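Aspartyl-tRNA synthetase 2 from Thermus thermophilus attaches L-aspartate to both tRNA(Asp) and tRNA(Asn) in two steps, activating the amino acid with ATP to Asp-AMP and then transferring it to the tRNA. Local coordinates of one contact, PDB 1N9W (chain A, 2.30 Å), residues L215-E220 and I392-L397, beside the matching contact of the related aspartate--tRNA(Asp/Asn) ligase from Sulfolobus tokodaii, PDB 1WYD (chain B, 2.30 Å), residues I224-E229 and M399-L404. One frame, after least-squares fit of the local backbone (RMSD 0.38 Å); residues are numbered along the deposited sequences.

Structure 1 (1N9W); sequences LSLDVE and IGAERL.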
loop_
_atom_site.group_PDB
_atom_site.type_symbol
_atom_site.label_atom_id
_atom_site.label_comp_id
_atom_site.label_asym_id
_atom_site.label_seq_id
_atom_site.Cartn_x
_atom_site.Cartn_y
_atom_site.Cartn_z
ATOM N N LEU A 215 -10.390 -5.472 2.465
ATOM C CA LEU A 215 -9.428 -4.386 2.324
ATOM C C LEU A 215 -10.106 -3.063 2.660
ATOM O O LEU A 215 -11.124 -2.706 2.067
ATOM C CB LEU A 215 -8.892 -4.348 0.889
ATOM C CG LEU A 215 -7.714 -3.418 0.599
ATOM C CD1 LEU A 215 -6.539 -3.786 1.485
ATOM C CD2 LEU A 215 -7.326 -3.519 -0.868
ATOM N N SER A 216 -9.539 -2.336 3.612
ATOM C CA SER A 216 -10.113 -1.057 4.012
ATOM C C SER A 216 -9.162 0.098 3.716
ATOM O O SER A 216 -7.977 0.035 4.042
ATOM C CB SER A 216 -10.440 -1.089 5.503
ATOM O OG SER A 216 -11.089 0.103 5.900
ATOM N N LEU A 217 -9.682 1.146 3.087
ATOM C CA LEU A 217 -8.867 2.320 2.775
ATOM C C LEU A 217 -9.315 3.388 3.760
ATOM O O LEU A 217 -10.326 4.059 3.558
ATOM C CB LEU A 217 -9.109 2.780 1.327
ATOM C CG LEU A 217 -9.280 1.662 0.278
ATOM C CD1 LEU A 217 -9.666 2.299 -1.051
ATOM C CD2 LEU A 217 -8.003 0.838 0.147
ATOM N N ASP A 218 -8.553 3.515 4.839
ATOM C CA ASP A 218 -8.837 4.449 5.916
ATOM C C ASP A 218 -8.150 5.803 5.758
ATOM O O ASP A 218 -6.996 5.900 5.315
ATOM C CB ASP A 218 -8.432 3.822 7.251
ATOM C CG ASP A 218 -9.120 2.478 7.500
ATOM O OD1 ASP A 218 -8.761 1.793 8.475
ATOM O OD2 ASP A 218 -10.018 2.112 6.723
ATOM N N VAL A 219 -8.875 6.848 6.146
ATOM C CA VAL A 219 -8.387 8.217 6.071
ATOM C C VAL A 219 -8.735 8.928 7.379
ATOM O O VAL A 219 -9.851 8.804 7.876
ATOM C CB VAL A 219 -9.054 8.981 4.899
ATOM C CG1 VAL A 219 -8.416 10.353 4.743
ATOM C CG2 VAL A 219 -8.931 8.184 3.613
ATOM N N GLU A 220 -7.779 9.659 7.938
ATOM C CA GLU A 220 -8.005 10.403 9.174
ATOM C C GLU A 220 -7.221 11.715 9.039
ATOM O O GLU A 220 -6.039 11.708 8.678
ATOM C CB GLU A 220 -7.525 9.590 10.391
ATOM C CG GLU A 220 -8.078 10.048 11.752
ATOM C CD GLU A 220 -9.526 9.622 12.013
ATOM O OE1 GLU A 220 -10.120 10.122 12.992
ATOM O OE2 GLU A 220 -10.073 8.788 11.261
ATOM N N ILE A 392 -13.009 3.291 3.411
ATOM C CA ILE A 392 -13.648 2.864 2.181
ATOM C C ILE A 392 -13.502 1.364 1.988
ATOM O O ILE A 392 -12.395 0.829 2.042
ATOM C CB ILE A 392 -13.034 3.578 0.960
ATOM C CG1 ILE A 392 -13.203 5.092 1.111
ATOM C CG2 ILE A 392 -13.680 3.084 -0.320
ATOM C CD1 ILE A 392 -12.734 5.886 -0.090
ATOM N N GLY A 393 -14.628 0.689 1.780
ATOM C CA GLY A 393 -14.601 -0.746 1.556
ATOM C C GLY A 393 -14.118 -0.968 0.142
ATOM O O GLY A 393 -14.908 -0.930 -0.803
ATOM N N ALA A 394 -12.814 -1.190 -0.000
ATOM C CA ALA A 394 -12.201 -1.394 -1.308
ATOM C C ALA A 394 -12.951 -2.375 -2.207
ATOM O O ALA A 394 -13.306 -2.029 -3.329
ATOM C CB ALA A 394 -10.739 -1.841 -1.131
ATOM N N GLU A 395 -13.198 -3.591 -1.725
ATOM C CA GLU A 395 -13.891 -4.574 -2.545
ATOM C C GLU A 395 -15.308 -4.194 -2.951
ATOM O O GLU A 395 -15.719 -4.470 -4.076
ATOM C CB GLU A 395 -13.934 -5.939 -1.859
ATOM C CG GLU A 395 -12.628 -6.699 -1.898
ATOM C CD GLU A 395 -11.767 -6.414 -0.700
ATOM O OE1 GLU A 395 -11.508 -5.220 -0.430
ATOM O OE2 GLU A 395 -11.358 -7.376 -0.018
ATOM N N ARG A 396 -16.062 -3.578 -2.046
ATOM C CA ARG A 396 -17.437 -3.187 -2.365
ATOM C C ARG A 396 -17.452 -2.147 -3.463
ATOM O O ARG A 396 -18.267 -2.208 -4.385
ATOM C CB ARG A 396 -18.136 -2.616 -1.139
ATOM C CG ARG A 396 -18.540 -3.654 -0.146
ATOM C CD ARG A 396 -19.276 -3.018 1.000
ATOM N NE ARG A 396 -19.824 -4.045 1.873
ATOM C CZ ARG A 396 -20.496 -3.805 2.992
ATOM N NH1 ARG A 396 -20.717 -2.558 3.396
ATOM N NH2 ARG A 396 -20.947 -4.823 3.709
ATOM N N LEU A 397 -16.553 -1.178 -3.348
ATOM C CA LEU A 397 -16.460 -0.136 -4.347
ATOM C C LEU A 397 -16.188 -0.784 -5.697
ATOM O O LEU A 397 -16.886 -0.526 -6.675
ATOM C CB LEU A 397 -15.327 0.823 -3.994
ATOM C CG LEU A 397 -14.955 1.886 -5.029
ATOM C CD1 LEU A 397 -16.186 2.693 -5.438
ATOM C CD2 LEU A 397 -13.895 2.777 -4.420
#
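Leu217 and Ile392 face each other as an antiparallel hydrogen-bonded pair. Two neighbouring strands of the class II synthetase catalytic sheet meet here, at the turn from strand 387-393 into helix 394-402, whose N-cap is Gly393. Residues 393-396 are predicted to bind ATP. Leu217 N reaches Ile392 O at 2.9 Å. The two side chains cross obliquely, and Leu217 CB is 4.0 Å from Ile392 CB. Leu217 CG lies 4.0 Å from Ala394 CB. Ala394 CB also packs against Leu215 CB at 3.7 Å, and Ala394 N bonds to Leu215 O at 3.1 Å. Glu395 is bent at chi2 (91°), which brings its carboxylate back to the strand. Glu395 OE1 accepts from Leu215 N at 3.1 Å through its syn lone pair. Glu395 OE2 makes a salt bridge with Arg411.

How the two compare
The CA atoms that can be compared coincide within the error, and the strand bonds are kept: Leu217(A) N to Ile392(A) O is 2.9 Å, Met226(B) N to Met399(B) O is 2.8 Å. The clearest polar change is Glu395(A) to Ala402(B). The carboxylate goes, and with it the bond from Leu215(A) N to Glu395(A) OE1. The contact of Glu395(A) OE1 with Leu215(A) CB goes too. In structure 2 a water is modelled 1.6 Å apart from the place of Glu395(A) OE1 after superposition. It bonds to Ile224(B) O and Ala402(B) N.

At Ala394(A) to Leu401(B) the CB stays, and CG, CD1 and CD2 of Leu401(B) come in. Leu215(A) becomes Ile224(B). CG of Leu215(A) and CG2 of Ile224(B) are 0.4 Å apart, but CD2 of Leu215(A) goes. Leu401(B) CD2 comes near, 2.2 Å apart from the place of Leu215(A) CD2 after superposition. CG1 and CD1 of Ile224(B) are new.

Leu217(A) to Met226(B) swaps a branch for a longer chain. Met226(B) SD falls 1.1 Å apart from Leu217(A) CD1, while Leu217(A) CD2 has no counterpart. Met226(B) SD gains a contact with Leu404(B) CD2 at 3.9 Å. In structure 1 the closest approach, Leu217(A) CD1 to Leu397(A) CD2, is 5.4 Å. CG of Leu397(A) and CG of Leu404(B) stand 1.0 Å apart, through small turns and a move of CB together. This shift may accompany the longer methionine. Met226(B) thus adds a contact to the helix that structure 1 does not make.

At Ile392(A) to Met399(B), Met399(B) CG lies 0.4 Å apart from Ile392(A) CG2. Ile392(A) CG1 and CD1 go, and Met399(B) SD and CE come.

Structure 2 (1WYD); sequences ISMDVE and MGLARL.
The antiparallel hydrogen-bonded pair is Met226 and Met399, with Met226 N at 2.8 Å from Met399 O. Their side chains lie at an oblique angle to each other, and Met226 SD is 3.9 Å from Met399 CG. Met226 CG is 4.1 Å from Leu401 CB. With CG anti to the carbonyl carbon (chi1 -46°), Met226 sends its sulfur over the first turn of the helix. There Met226 SD meets Leu404 CD2 at 3.9 Å, the two side chains crossing at about a right angle. Leu401 CB packs against Ile224 CB at 4.0 Å. These two side chains run alongside each other, pointing the same way, with Leu401 CD2 3.8 Å from Ile224 CG2. Leu401 N bonds to Ile224 O at 3.1 Å. A water donates to Ile224 O at 2.8 Å and accepts from Ala402 N, bridging strand and helix start.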
loop_
_atom_site.group_PDB
_atom_site.type_symbol
_atom_site.label_atom_id
_atom_site.label_comp_id
_atom_site.label_asym_id
_atom_site.label_seq_id
_atom_site.Cartn_x
_atom_site.Cartn_y
_atom_site.Cartn_z
ATOM N N ILE B 224 -10.064 -5.690 2.553
ATOM C CA ILE B 224 -9.196 -4.519 2.495
ATOM C C ILE B 224 -9.963 -3.239 2.747
ATOM O O ILE B 224 -10.977 -2.976 2.120
ATOM C CB ILE B 224 -8.516 -4.450 1.102
ATOM C CG1 ILE B 224 -7.825 -5.802 0.807
ATOM C CG2 ILE B 224 -7.596 -3.243 0.993
ATOM C CD1 ILE B 224 -6.684 -6.112 1.701
ATOM N N SER B 225 -9.465 -2.449 3.684
ATOM C CA SER B 225 -10.103 -1.245 4.126
ATOM C C SER B 225 -9.191 -0.075 3.700
ATOM O O SER B 225 -7.957 -0.158 3.802
ATOM C CB SER B 225 -10.308 -1.352 5.644
ATOM O OG SER B 225 -10.746 -0.144 6.278
ATOM N N MET B 226 -9.829 0.987 3.184
ATOM C CA MET B 226 -9.171 2.192 2.690
ATOM C C MET B 226 -9.566 3.333 3.623
ATOM O O MET B 226 -10.686 3.869 3.534
ATOM C CB MET B 226 -9.618 2.499 1.257
ATOM C CG MET B 226 -9.626 1.279 0.295
ATOM S SD MET B 226 -10.488 1.551 -1.257
ATOM C CE MET B 226 -9.291 2.510 -2.178
ATOM N N ASP B 227 -8.625 3.727 4.475
ATOM C CA ASP B 227 -8.888 4.598 5.633
ATOM C C ASP B 227 -8.158 5.902 5.571
ATOM O O ASP B 227 -6.985 5.965 5.127
ATOM C CB ASP B 227 -8.492 3.906 6.944
ATOM C CG ASP B 227 -9.514 2.906 7.380
ATOM O OD1 ASP B 227 -10.531 3.301 8.020
ATOM O OD2 ASP B 227 -9.411 1.706 7.105
ATOM N N VAL B 228 -8.817 6.928 6.097
ATOM C CA VAL B 228 -8.328 8.287 6.019
ATOM C C VAL B 228 -8.728 9.004 7.268
ATOM O O VAL B 228 -9.868 8.898 7.694
ATOM C CB VAL B 228 -8.945 8.958 4.797
ATOM C CG1 VAL B 228 -8.709 10.471 4.796
ATOM C CG2 VAL B 228 -8.413 8.284 3.537
ATOM N N GLU B 229 -7.800 9.739 7.858
ATOM C CA GLU B 229 -8.071 10.433 9.103
ATOM C C GLU B 229 -7.428 11.800 8.955
ATOM O O GLU B 229 -6.285 11.896 8.520
ATOM C CB GLU B 229 -7.501 9.646 10.319
ATOM C CG GLU B 229 -8.181 9.938 11.664
ATOM C CD GLU B 229 -9.675 9.578 11.725
ATOM O OE1 GLU B 229 -10.409 10.140 12.564
ATOM O OE2 GLU B 229 -10.145 8.705 10.962
ATOM N N MET B 399 -13.479 3.168 3.640
ATOM C CA MET B 399 -14.138 2.637 2.471
ATOM C C MET B 399 -13.650 1.202 2.230
ATOM O O MET B 399 -12.454 0.928 2.305
ATOM C CB MET B 399 -13.769 3.491 1.288
ATOM C CG MET B 399 -13.948 2.855 -0.076
ATOM S SD MET B 399 -14.159 4.275 -1.356
ATOM C CE MET B 399 -12.570 4.851 -1.476
ATOM N N GLY B 400 -14.578 0.322 1.860
ATOM C CA GLY B 400 -14.225 -1.027 1.536
ATOM C C GLY B 400 -13.795 -1.117 0.110
ATOM O O GLY B 400 -14.569 -0.781 -0.769
ATOM N N LEU B 401 -12.575 -1.602 -0.130
ATOM C CA LEU B 401 -12.114 -1.772 -1.467
ATOM C C LEU B 401 -13.068 -2.609 -2.325
ATOM O O LEU B 401 -13.547 -2.154 -3.377
ATOM C CB LEU B 401 -10.677 -2.275 -1.501
ATOM C CG LEU B 401 -10.001 -2.536 -2.854
ATOM C CD1 LEU B 401 -10.060 -1.260 -3.816
ATOM C CD2 LEU B 401 -8.562 -3.004 -2.668
ATOM N N ALA B 402 -13.406 -3.797 -1.894
ATOM C CA ALA B 402 -14.165 -4.632 -2.791
ATOM C C ALA B 402 -15.604 -4.129 -3.009
ATOM O O ALA B 402 -16.180 -4.378 -4.076
ATOM C CB ALA B 402 -14.144 -6.054 -2.343
ATOM N N ARG B 403 -16.171 -3.440 -2.009
ATOM C CA ARG B 403 -17.452 -2.817 -2.198
ATOM C C ARG B 403 -17.312 -1.700 -3.242
ATOM O O ARG B 403 -18.147 -1.592 -4.130
ATOM C CB ARG B 403 -17.979 -2.254 -0.889
ATOM C CG ARG B 403 -18.988 -3.108 -0.247
ATOM C CD ARG B 403 -18.800 -3.117 1.220
ATOM N NE ARG B 403 -19.617 -4.120 1.890
ATOM C CZ ARG B 403 -20.788 -3.839 2.432
ATOM N NH1 ARG B 403 -21.284 -2.595 2.345
ATOM N NH2 ARG B 403 -21.479 -4.784 3.038
ATOM N N LEU B 404 -16.243 -0.902 -3.153
ATOM C CA LEU B 404 -15.964 0.167 -4.137
ATOM C C LEU B 404 -15.807 -0.474 -5.491
ATOM O O LEU B 404 -16.168 0.099 -6.497
ATOM C CB LEU B 404 -14.688 0.945 -3.795
ATOM C CG LEU B 404 -13.998 1.776 -4.890
ATOM C CD1 LEU B 404 -14.859 3.045 -5.350
ATOM C CD2 LEU B 404 -12.582 2.181 -4.450
HETATM O O HOH W 1 -12.479 -4.999 0.851
#